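PDB 2GB7: R.Ecl18kI, which recognises the double-stranded DNA sequence 5'-CCNGG-3' and cleaves it as a type II restriction endonuclease, extruding nucleotides from the helix on binding. Local coordinates for residues F[138-143]-F[276-281]; F[165-170]-F[269-274]; F[127-132]-F[159-164]; F[203-208]-F[249-254]. The protein carries 1 engineered substitution. All blocks are in the same frame, centred on the assembly; numbering follows the deposited sequence.

In the fold
Contacts 1, 3 and 4 each join a strand of the mixed sheet of this PD-(D/E)XK nuclease domain to a helix; contact 2 joins two helices beside it. Contacts 1 and 3 are buried and touch each other, since strands 140-141 and 161-163 are neighbours in the sheet; contacts 2 and 4 are partly buried. Helix 269-285 serves both contact 1 and contact 2, meeting the edge strand with one part and the short helix 166-171 with an earlier one. Helices 102-134 and 248-259, used by contacts 3 and 4, pack against each other. The chemistry follows the place: a buried polar pair in contact 1, leucine and methionine in contact 3, a Met-aromatic pair in contact 4, and aliphatic packing against glutamate stems in contact 2.

Contact 1: F[138-143]-F[276-281]; sequences PVDVQG and QQSILK. Engineered in segment 276-281: Q277 (natural residue Arg).
D140, in the short strand 140-141, faces the turn of helix 269-285 that bears S278, and the two backbones stay well apart: the nearest CA atoms are those of D140 and I279, 7.7 Å from each other. Across that gap the segments meet by a single pair of side chains, so they bury only 74 Å² between them.

S278 directs its CB at the strand, and its hydroxyl gives a hydrogen bond, OG of S278 to OD2 of D140 at 3.1 Å. The serine OG stands anti to its own backbone N (chi1 -174°), which carries it out from the helix wall to the carboxylate. It comes from above the carboxylate plane, 58° out of it. The same oxygen also accepts a hydrogen bond from the backbone N of V166, its stronger partner; V166 is the first residue of helix 166-171, so the carboxylate sits at the start of that helix, where its charge is probably favoured by the helix dipole. The other oxygen, OD1, forms a salt bridge with R299 and also accepts a hydrogen bond from Q282. With both oxygens engaged, the rotation of the buried carboxylate is fixed, and R299 probably balances its charge.

D140 thus ties together the edge strand, helix 269-285, the start of helix 166-171 and, through R299, helix 290-302. On one flank strand 140-141 pairs with strand 161-163; on the helical side I279 rests on L300, and V141 reaches Y296 of the same helix 290-302.

Contact 2: F[165-170]-F[269-274]; sequences GVVQYT and DSEKEE
V167 projects from helix 166-171 into the side of helix 269-285 between E271 and E274, and this apolar packing makes up most of the contact. The two short helical segments run roughly antiparallel, at 138° between their directions, with their axes 10.1 Å apart at closest approach. CG1 of V167, anti to the backbone N (chi1 171°), lies 3.6 Å from E271 CG, the two side chains alongside and pointing opposite ways. It also reaches E274 CB, which both methyls share: V167 CG2 is 3.8 Å from E274 CB and touches the E274 carbonyl O as well. The glutamates therefore lend their methylene carbons to the interface.

A second kind of contact sets a polar end against carbon. The extended E271 chain brings its OE1 to the base of Q168, 3.7 Å from Q168 CG. Here the E271 chain lies nearly perpendicular to that of Q168, with the amide and carboxylate planes turned 72° apart. The amide nitrogen of Q168 has its partner elsewhere, in the hydroxyl of Y267.

Within helix 166-171, T170 OG1 bonds back to V166 O at 2.9 Å, reaching that carbonyl from the face opposite to the one used by T170 N.

I275, the residue after E274, also packs against V167 and Q168, and a turn further on V166 touches S278. Y169 of helix 166-171 turns toward T176 and I201, away from helix 269-285.

Contact 3: F[127-132]-F[159-164]; sequences ILELLM and VDLVMP
L161 reaches helix 102-134 through L128, E129 and M132, packing the end part of that long helix on the nuclease-domain sheet as a buried apolar helix-on-sheet layer. It is the second residue of a classic beta bulge, in which D160 and L161 both face I179. With CG anti to the carbonyl carbon (chi1 -58°), the isobutyl group forks over the helical turn. CD1 of L161 lies 3.7 Å from M132 CG, and the same methyl is 4.0 Å from the carbonyl O of L128. The other branch sits against the backbone one residue on, CD2 of L161 being 4.2 Å from E129 CA. M132 and L161 cross obliquely, and the methionine chain, bent at both chi2 and chi3, runs on toward I179. M163 starts out toward the helix, but its tip leads off to I137. A cis peptide then joins M163 to P164, which packs on P138 and W262.

Strand and helix point nearly the same way, 20° apart, with the segment axes 10.4 Å apart at closest approach. Strand 161-163 lies between strands 140-141 and 177-181, antiparallel to both, while I127 and L130 meet V28 of helix 24-34, and L128 meets I53 of helix 49-77.

Contact 4: F[203-208]-F[249-254]; sequences EMYLAT and EDMLQS
A Met-aromatic contact joins Y205, in strand 204-207, to M251 of helix 248-259, where a helix packs on the sheet of the PD-(D/E)XK domain, in a partly buried place. The sulfur SD of M251 lies 5.0 Å from the centroid of the Y205 ring and 49° off its normal, an oblique approach rather than one squarely over the ring or in its plane. The side chains run antiparallel to one another, and the methionine touches the tyrosine twice: M251 CG meets Y205 CD1 at 3.9 Å, and M251 SD, farther out, meets Y205 CB, also at 3.9 Å. The M251 chain is extended to SD (chi1 -171°, chi2 180°), which carries the sulfur past the ring to Y205 CB, and it bends only at chi3, where CE turns aside. At the phenol end the contact is looser, with Y205 OH 4.3 Å from S254 CB, one helical turn after M251.

V229 of strand 226-230 is touched by both Y205 and M251 and so shares their packing. Strand 204-207 lies between 177-181 and 226-230, parallel to both; L206, turned away from helix 248-259, meets V192 of helix 191-199. On the helix itself L252 packs against L131 and M132 of helix 102-134.

Contact 1: F[138-143]-F[276-281]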
# COMPACT_ATOMS: atom_id res chain seq x y z
N PRO F 138 -24.51 -0.89 -19.05
CA PRO F 138 -24.49 -2.22 -18.41
C PRO F 138 -23.12 -2.54 -17.89
O PRO F 138 -22.17 -2.53 -18.66
CB PRO F 138 -24.82 -3.17 -19.56
CG PRO F 138 -24.42 -2.43 -20.82
CD PRO F 138 -24.65 -0.95 -20.51
N VAL F 139 -23.04 -2.82 -16.59
CA VAL F 139 -21.81 -3.27 -15.95
C VAL F 139 -22.10 -4.37 -14.95
O VAL F 139 -23.17 -4.41 -14.30
CB VAL F 139 -21.03 -2.15 -15.23
CG1 VAL F 139 -20.56 -1.08 -16.22
CG2 VAL F 139 -21.88 -1.53 -14.07
N ASP F 140 -21.14 -5.28 -14.85
CA ASP F 140 -21.06 -6.17 -13.73
C ASP F 140 -20.06 -5.60 -12.77
O ASP F 140 -19.02 -5.06 -13.17
CB ASP F 140 -20.65 -7.58 -14.14
CG ASP F 140 -21.80 -8.37 -14.76
OD1 ASP F 140 -22.94 -7.85 -14.82
OD2 ASP F 140 -21.56 -9.51 -15.23
N VAL F 141 -20.37 -5.75 -11.49
CA VAL F 141 -19.54 -5.25 -10.43
C VAL F 141 -18.86 -6.46 -9.81
O VAL F 141 -19.51 -7.32 -9.22
CB VAL F 141 -20.39 -4.52 -9.37
CG1 VAL F 141 -19.51 -3.97 -8.23
CG2 VAL F 141 -21.21 -3.42 -10.04
N GLN F 142 -17.54 -6.56 -9.98
CA GLN F 142 -16.79 -7.72 -9.49
C GLN F 142 -17.00 -8.06 -8.00
O GLN F 142 -16.97 -9.23 -7.62
CB GLN F 142 -15.35 -7.66 -9.99
CG GLN F 142 -15.23 -7.99 -11.49
CD GLN F 142 -15.08 -9.48 -11.78
OE1 GLN F 142 -14.68 -9.87 -12.87
NE2 GLN F 142 -15.42 -10.32 -10.80
N GLY F 143 -17.22 -7.06 -7.15
CA GLY F 143 -17.49 -7.34 -5.74
C GLY F 143 -18.87 -7.89 -5.44
O GLY F 143 -19.22 -8.09 -4.27
N GLN F 276 -28.48 -13.81 -17.03
CA GLN F 276 -29.56 -13.73 -16.07
C GLN F 276 -29.07 -14.09 -14.67
O GLN F 276 -29.33 -13.36 -13.71
CB GLN F 276 -30.73 -14.63 -16.51
CG GLN F 276 -31.82 -14.78 -15.49
CD GLN F 276 -32.99 -15.57 -16.01
OE1 GLN F 276 -33.78 -15.07 -16.81
NE2 GLN F 276 -33.12 -16.81 -15.56
N GLN F 277 -28.33 -15.19 -14.55
CA GLN F 277 -27.75 -15.63 -13.28
C GLN F 277 -26.85 -14.56 -12.65
O GLN F 277 -26.96 -14.27 -11.45
CB GLN F 277 -26.93 -16.92 -13.46
CG GLN F 277 -27.76 -18.18 -13.66
CD GLN F 277 -26.90 -19.42 -13.87
OE1 GLN F 277 -25.87 -19.38 -14.55
NE2 GLN F 277 -27.32 -20.55 -13.29
N SER F 278 -25.97 -14.00 -13.46
CA SER F 278 -25.04 -12.96 -13.02
C SER F 278 -25.77 -11.73 -12.47
O SER F 278 -25.41 -11.21 -11.43
CB SER F 278 -24.13 -12.55 -14.17
OG SER F 278 -23.14 -11.65 -13.70
N ILE F 279 -26.80 -11.29 -13.18
CA ILE F 279 -27.61 -10.15 -12.76
C ILE F 279 -28.36 -10.47 -11.46
O ILE F 279 -28.30 -9.69 -10.50
CB ILE F 279 -28.64 -9.76 -13.84
CG1 ILE F 279 -27.92 -9.19 -15.08
CG2 ILE F 279 -29.63 -8.72 -13.29
CD1 ILE F 279 -28.80 -9.07 -16.36
N LEU F 280 -29.03 -11.63 -11.43
CA LEU F 280 -29.82 -12.06 -10.26
C LEU F 280 -28.93 -12.14 -9.02
O LEU F 280 -29.35 -11.77 -7.93
CB LEU F 280 -30.56 -13.38 -10.51
CG LEU F 280 -31.74 -13.32 -11.49
CD1 LEU F 280 -32.20 -14.71 -11.91
CD2 LEU F 280 -32.92 -12.52 -10.91
N LYS F 281 -27.70 -12.61 -9.21
CA LYS F 281 -26.68 -12.63 -8.17
C LYS F 281 -26.36 -11.23 -7.64
O LYS F 281 -26.25 -11.00 -6.43
CB LYS F 281 -25.41 -13.22 -8.78
CG LYS F 281 -24.36 -13.68 -7.82
CD LYS F 281 -24.30 -15.19 -7.76
CE LYS F 281 -23.87 -15.79 -9.11
NZ LYS F 281 -23.66 -17.27 -9.01

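Contact 2: F[165-170]-F[269-274]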
# COMPACT_ATOMS: atom_id res chain seq x y z
N GLY F 165 -20.58 -7.09 -19.09
CA GLY F 165 -20.78 -8.08 -18.05
C GLY F 165 -19.69 -9.09 -18.14
O GLY F 165 -19.01 -9.20 -19.17
N VAL F 166 -19.51 -9.84 -17.05
CA VAL F 166 -18.50 -10.92 -17.02
C VAL F 166 -18.78 -12.07 -18.01
O VAL F 166 -17.85 -12.60 -18.59
CB VAL F 166 -18.26 -11.48 -15.59
CG1 VAL F 166 -17.68 -10.38 -14.71
CG2 VAL F 166 -19.54 -12.04 -14.97
N VAL F 167 -20.04 -12.43 -18.21
CA VAL F 167 -20.36 -13.54 -19.14
C VAL F 167 -19.93 -13.19 -20.56
O VAL F 167 -19.26 -13.98 -21.24
CB VAL F 167 -21.84 -13.93 -19.07
CG1 VAL F 167 -22.23 -14.94 -20.18
CG2 VAL F 167 -22.16 -14.53 -17.72
N GLN F 168 -20.31 -11.99 -20.98
CA GLN F 168 -19.95 -11.52 -22.31
C GLN F 168 -18.45 -11.37 -22.41
O GLN F 168 -17.88 -11.75 -23.42
CB GLN F 168 -20.57 -10.17 -22.60
CG GLN F 168 -22.10 -10.23 -22.71
CD GLN F 168 -22.77 -9.89 -21.37
OE1 GLN F 168 -22.26 -10.19 -20.28
NE2 GLN F 168 -23.93 -9.25 -21.46
N TYR F 169 -17.82 -10.79 -21.39
CA TYR F 169 -16.37 -10.61 -21.40
C TYR F 169 -15.64 -11.95 -21.60
O TYR F 169 -14.73 -12.06 -22.43
CB TYR F 169 -15.88 -9.90 -20.12
CG TYR F 169 -14.40 -9.63 -20.21
CD1 TYR F 169 -13.92 -8.46 -20.78
CD2 TYR F 169 -13.46 -10.59 -19.80
CE1 TYR F 169 -12.56 -8.22 -20.91
CE2 TYR F 169 -12.10 -10.35 -19.91
CZ TYR F 169 -11.67 -9.16 -20.50
OH TYR F 169 -10.33 -8.92 -20.63
N THR F 170 -16.09 -12.97 -20.89
CA THR F 170 -15.47 -14.29 -20.91
C THR F 170 -15.61 -14.93 -22.28
O THR F 170 -14.70 -15.60 -22.77
CB THR F 170 -16.09 -15.16 -19.84
OG1 THR F 170 -15.76 -14.58 -18.57
CG2 THR F 170 -15.60 -16.62 -19.87
N ASP F 269 -29.63 -19.25 -25.77
CA ASP F 269 -30.34 -19.49 -24.52
C ASP F 269 -29.36 -19.74 -23.36
O ASP F 269 -29.57 -19.26 -22.24
CB ASP F 269 -31.36 -20.62 -24.68
CG ASP F 269 -32.37 -20.36 -25.80
OD1 ASP F 269 -32.77 -19.19 -26.00
OD2 ASP F 269 -32.78 -21.32 -26.48
N SER F 270 -28.28 -20.47 -23.66
CA SER F 270 -27.21 -20.72 -22.71
C SER F 270 -26.57 -19.43 -22.19
O SER F 270 -26.47 -19.24 -20.96
CB SER F 270 -26.14 -21.61 -23.36
OG SER F 270 -24.96 -21.65 -22.56
N GLU F 271 -26.15 -18.55 -23.10
CA GLU F 271 -25.55 -17.28 -22.66
C GLU F 271 -26.59 -16.41 -21.94
O GLU F 271 -26.27 -15.76 -20.94
CB GLU F 271 -24.89 -16.49 -23.80
CG GLU F 271 -24.10 -15.27 -23.28
CD GLU F 271 -23.16 -14.64 -24.30
OE1 GLU F 271 -22.35 -13.78 -23.89
OE2 GLU F 271 -23.24 -14.97 -25.50
N LYS F 272 -27.81 -16.39 -22.46
CA LYS F 272 -28.89 -15.62 -21.83
C LYS F 272 -29.13 -16.05 -20.39
O LYS F 272 -29.31 -15.21 -19.51
CB LYS F 272 -30.17 -15.76 -22.66
CG LYS F 272 -31.30 -14.83 -22.27
CD LYS F 272 -32.49 -15.00 -23.22
CE LYS F 272 -32.11 -14.60 -24.66
NZ LYS F 272 -33.09 -15.09 -25.69
N GLU F 273 -29.13 -17.36 -20.13
CA GLU F 273 -29.34 -17.82 -18.76
C GLU F 273 -28.15 -17.53 -17.83
O GLU F 273 -28.35 -17.27 -16.64
CB GLU F 273 -29.86 -19.26 -18.69
CG GLU F 273 -28.83 -20.35 -18.80
N GLU F 274 -26.93 -17.54 -18.36
CA GLU F 274 -25.76 -17.18 -17.55
C GLU F 274 -25.78 -15.70 -17.20
O GLU F 274 -25.44 -15.32 -16.08
CB GLU F 274 -24.47 -17.47 -18.29
CG GLU F 274 -24.19 -18.94 -18.54
CD GLU F 274 -22.93 -19.12 -19.35
OE1 GLU F 274 -23.04 -19.41 -20.56
OE2 GLU F 274 -21.83 -18.92 -18.78

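Contact 3: F[127-132]-F[159-164]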
# COMPACT_ATOMS: atom_id res chain seq x y z
N ILE F 127 -18.84 4.96 -5.78
CA ILE F 127 -19.21 6.19 -6.50
C ILE F 127 -19.14 5.95 -8.02
O ILE F 127 -20.04 6.37 -8.79
CB ILE F 127 -18.28 7.34 -6.09
CG1 ILE F 127 -18.60 7.76 -4.64
CG2 ILE F 127 -18.44 8.52 -7.10
CD1 ILE F 127 -17.54 8.69 -4.06
N LEU F 128 -18.10 5.26 -8.49
CA LEU F 128 -17.98 4.99 -9.95
C LEU F 128 -19.01 3.97 -10.45
O LEU F 128 -19.49 4.05 -11.57
CB LEU F 128 -16.55 4.50 -10.26
CG LEU F 128 -15.45 5.55 -10.00
CD1 LEU F 128 -14.04 4.87 -10.18
CD2 LEU F 128 -15.65 6.74 -10.98
N GLU F 129 -19.36 3.02 -9.57
CA GLU F 129 -20.38 2.04 -9.88
C GLU F 129 -21.71 2.75 -10.11
O GLU F 129 -22.37 2.54 -11.15
CB GLU F 129 -20.50 1.13 -8.67
CG GLU F 129 -21.48 0.05 -8.80
CD GLU F 129 -21.46 -0.87 -7.60
OE1 GLU F 129 -20.51 -0.78 -6.77
OE2 GLU F 129 -22.39 -1.70 -7.51
N LEU F 130 -22.10 3.61 -9.17
CA LEU F 130 -23.35 4.35 -9.34
C LEU F 130 -23.33 5.30 -10.53
O LEU F 130 -24.36 5.52 -11.14
CB LEU F 130 -23.73 5.08 -8.04
CG LEU F 130 -24.10 4.12 -6.91
CD1 LEU F 130 -24.24 4.88 -5.60
CD2 LEU F 130 -25.42 3.40 -7.20
N LEU F 131 -22.16 5.83 -10.86
CA LEU F 131 -22.00 6.64 -12.08
C LEU F 131 -22.37 5.84 -13.33
O LEU F 131 -23.11 6.32 -14.15
CB LEU F 131 -20.55 7.15 -12.18
CG LEU F 131 -20.14 7.86 -13.47
CD1 LEU F 131 -21.01 9.09 -13.67
CD2 LEU F 131 -18.69 8.25 -13.38
N MET F 132 -21.81 4.64 -13.47
CA MET F 132 -22.14 3.80 -14.64
C MET F 132 -23.62 3.42 -14.64
O MET F 132 -24.27 3.49 -15.69
CB MET F 132 -21.26 2.55 -14.62
CG MET F 132 -19.77 2.85 -14.64
SD MET F 132 -19.25 3.90 -16.00
CE MET F 132 -19.20 2.69 -17.29
N VAL F 159 -9.91 -5.31 -11.13
CA VAL F 159 -10.92 -4.75 -12.04
C VAL F 159 -12.17 -4.61 -11.22
O VAL F 159 -12.59 -5.57 -10.54
CB VAL F 159 -11.23 -5.70 -13.17
CG1 VAL F 159 -12.44 -5.14 -14.00
CG2 VAL F 159 -9.99 -5.93 -14.01
N ASP F 160 -12.75 -3.41 -11.23
CA ASP F 160 -13.96 -3.12 -10.46
C ASP F 160 -15.23 -3.27 -11.27
O ASP F 160 -16.23 -3.77 -10.74
CB ASP F 160 -13.87 -1.71 -9.93
CG ASP F 160 -12.79 -1.57 -8.90
OD1 ASP F 160 -12.67 -2.47 -8.00
OD2 ASP F 160 -12.00 -0.62 -9.00
N LEU F 161 -15.20 -2.80 -12.51
CA LEU F 161 -16.39 -2.81 -13.38
C LEU F 161 -16.07 -3.41 -14.72
O LEU F 161 -15.02 -3.14 -15.29
CB LEU F 161 -16.88 -1.40 -13.61
CG LEU F 161 -17.22 -0.63 -12.34
CD1 LEU F 161 -17.38 0.84 -12.59
CD2 LEU F 161 -18.45 -1.22 -11.64
N VAL F 162 -16.99 -4.23 -15.21
CA VAL F 162 -16.84 -4.90 -16.49
C VAL F 162 -18.07 -4.58 -17.34
O VAL F 162 -19.19 -4.94 -16.97
CB VAL F 162 -16.79 -6.41 -16.30
CG1 VAL F 162 -16.63 -7.12 -17.65
CG2 VAL F 162 -15.67 -6.84 -15.29
N MET F 163 -17.86 -3.92 -18.46
CA MET F 163 -18.96 -3.53 -19.36
C MET F 163 -18.86 -4.44 -20.58
O MET F 163 -17.82 -4.44 -21.26
CB MET F 163 -18.74 -2.07 -19.77
CG MET F 163 -19.89 -1.32 -20.41
SD MET F 163 -20.44 -2.04 -21.99
CE MET F 163 -19.01 -1.76 -23.01
N PRO F 164 -19.95 -5.14 -20.94
CA PRO F 164 -21.29 -5.14 -20.34
C PRO F 164 -21.50 -6.15 -19.24
O PRO F 164 -22.52 -6.10 -18.52
CB PRO F 164 -22.18 -5.46 -21.54
CG PRO F 164 -21.34 -6.51 -22.31
CD PRO F 164 -19.90 -5.97 -22.17

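Contact 4: F[203-208]-F[249-254]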
# COMPACT_ATOMS: atom_id res chain seq x y z
N GLU F 203 -6.98 -3.51 -22.84
CA GLU F 203 -6.73 -2.18 -22.31
C GLU F 203 -7.53 -2.06 -21.03
O GLU F 203 -8.58 -2.69 -20.87
CB GLU F 203 -7.18 -1.11 -23.29
CG GLU F 203 -8.64 -1.20 -23.66
CD GLU F 203 -8.97 -0.39 -24.91
OE1 GLU F 203 -8.72 0.85 -24.86
OE2 GLU F 203 -9.48 -0.99 -25.90
N MET F 204 -7.03 -1.28 -20.09
CA MET F 204 -7.76 -1.04 -18.85
C MET F 204 -7.76 0.45 -18.55
O MET F 204 -6.74 1.14 -18.71
CB MET F 204 -7.17 -1.82 -17.65
CG MET F 204 -8.17 -2.12 -16.48
SD MET F 204 -7.41 -2.88 -15.06
CE MET F 204 -6.34 -4.09 -15.83
N TYR F 205 -8.89 0.91 -18.08
CA TYR F 205 -8.98 2.31 -17.65
C TYR F 205 -8.72 2.30 -16.17
O TYR F 205 -9.32 1.51 -15.44
CB TYR F 205 -10.38 2.84 -17.92
CG TYR F 205 -10.62 2.97 -19.42
CD1 TYR F 205 -10.53 4.21 -20.03
CD2 TYR F 205 -10.88 1.84 -20.19
CE1 TYR F 205 -10.73 4.34 -21.40
CE2 TYR F 205 -11.02 1.94 -21.54
CZ TYR F 205 -10.97 3.20 -22.14
OH TYR F 205 -11.17 3.32 -23.50
N LEU F 206 -7.85 3.21 -15.72
CA LEU F 206 -7.44 3.32 -14.31
C LEU F 206 -7.91 4.66 -13.80
O LEU F 206 -7.29 5.70 -14.08
CB LEU F 206 -5.93 3.19 -14.18
CG LEU F 206 -5.37 3.45 -12.77
CD1 LEU F 206 -6.04 2.47 -11.82
CD2 LEU F 206 -3.82 3.33 -12.72
N ALA F 207 -9.03 4.63 -13.10
CA ALA F 207 -9.62 5.86 -12.57
C ALA F 207 -8.86 6.30 -11.33
O ALA F 207 -8.64 5.48 -10.44
CB ALA F 207 -11.04 5.61 -12.18
N THR F 208 -8.54 7.59 -11.21
CA THR F 208 -7.82 8.06 -10.00
C THR F 208 -8.14 9.49 -9.68
O THR F 208 -8.61 10.22 -10.53
CB THR F 208 -6.26 7.91 -10.17
OG1 THR F 208 -5.60 8.14 -8.91
CG2 THR F 208 -5.71 8.90 -11.18
N GLU F 249 -15.05 12.28 -18.30
CA GLU F 249 -15.92 12.60 -19.43
C GLU F 249 -15.59 11.79 -20.70
O GLU F 249 -16.49 11.28 -21.38
CB GLU F 249 -15.86 14.10 -19.68
CG GLU F 249 -16.70 14.92 -18.70
CD GLU F 249 -16.16 15.03 -17.27
OE1 GLU F 249 -15.01 14.61 -16.98
OE2 GLU F 249 -16.90 15.60 -16.42
N ASP F 250 -14.29 11.69 -20.99
CA ASP F 250 -13.77 10.93 -22.11
C ASP F 250 -14.16 9.47 -21.94
O ASP F 250 -14.70 8.83 -22.87
CB ASP F 250 -12.24 11.04 -22.16
CG ASP F 250 -11.73 12.43 -22.44
OD1 ASP F 250 -12.43 13.24 -23.12
OD2 ASP F 250 -10.56 12.71 -22.04
N MET F 251 -13.90 8.95 -20.74
CA MET F 251 -14.19 7.56 -20.42
C MET F 251 -15.66 7.23 -20.60
O MET F 251 -16.00 6.21 -21.19
CB MET F 251 -13.76 7.19 -19.00
CG MET F 251 -13.87 5.69 -18.77
SD MET F 251 -13.35 5.28 -17.09
CE MET F 251 -14.79 5.80 -16.18
N LEU F 252 -16.55 8.09 -20.09
CA LEU F 252 -17.99 7.84 -20.20
C LEU F 252 -18.47 7.86 -21.65
O LEU F 252 -19.33 7.06 -22.05
CB LEU F 252 -18.78 8.84 -19.36
CG LEU F 252 -19.09 8.36 -17.95
CD1 LEU F 252 -20.16 7.25 -17.98
CD2 LEU F 252 -17.84 7.83 -17.16
N GLN F 253 -17.90 8.74 -22.43
CA GLN F 253 -18.24 8.80 -23.85
C GLN F 253 -17.86 7.48 -24.52
O GLN F 253 -18.65 6.90 -25.27
CB GLN F 253 -17.53 9.96 -24.50
CG GLN F 253 -17.97 10.16 -25.92
CD GLN F 253 -19.49 10.43 -26.04
OE1 GLN F 253 -20.07 11.17 -25.24
NE2 GLN F 253 -20.12 9.84 -27.07
N SER F 254 -16.66 6.99 -24.22
CA SER F 254 -16.22 5.70 -24.78
C SER F 254 -17.11 4.56 -24.30
O SER F 254 -17.51 3.70 -25.09
CB SER F 254 -14.76 5.47 -24.38
OG SER F 254 -13.95 6.43 -25.05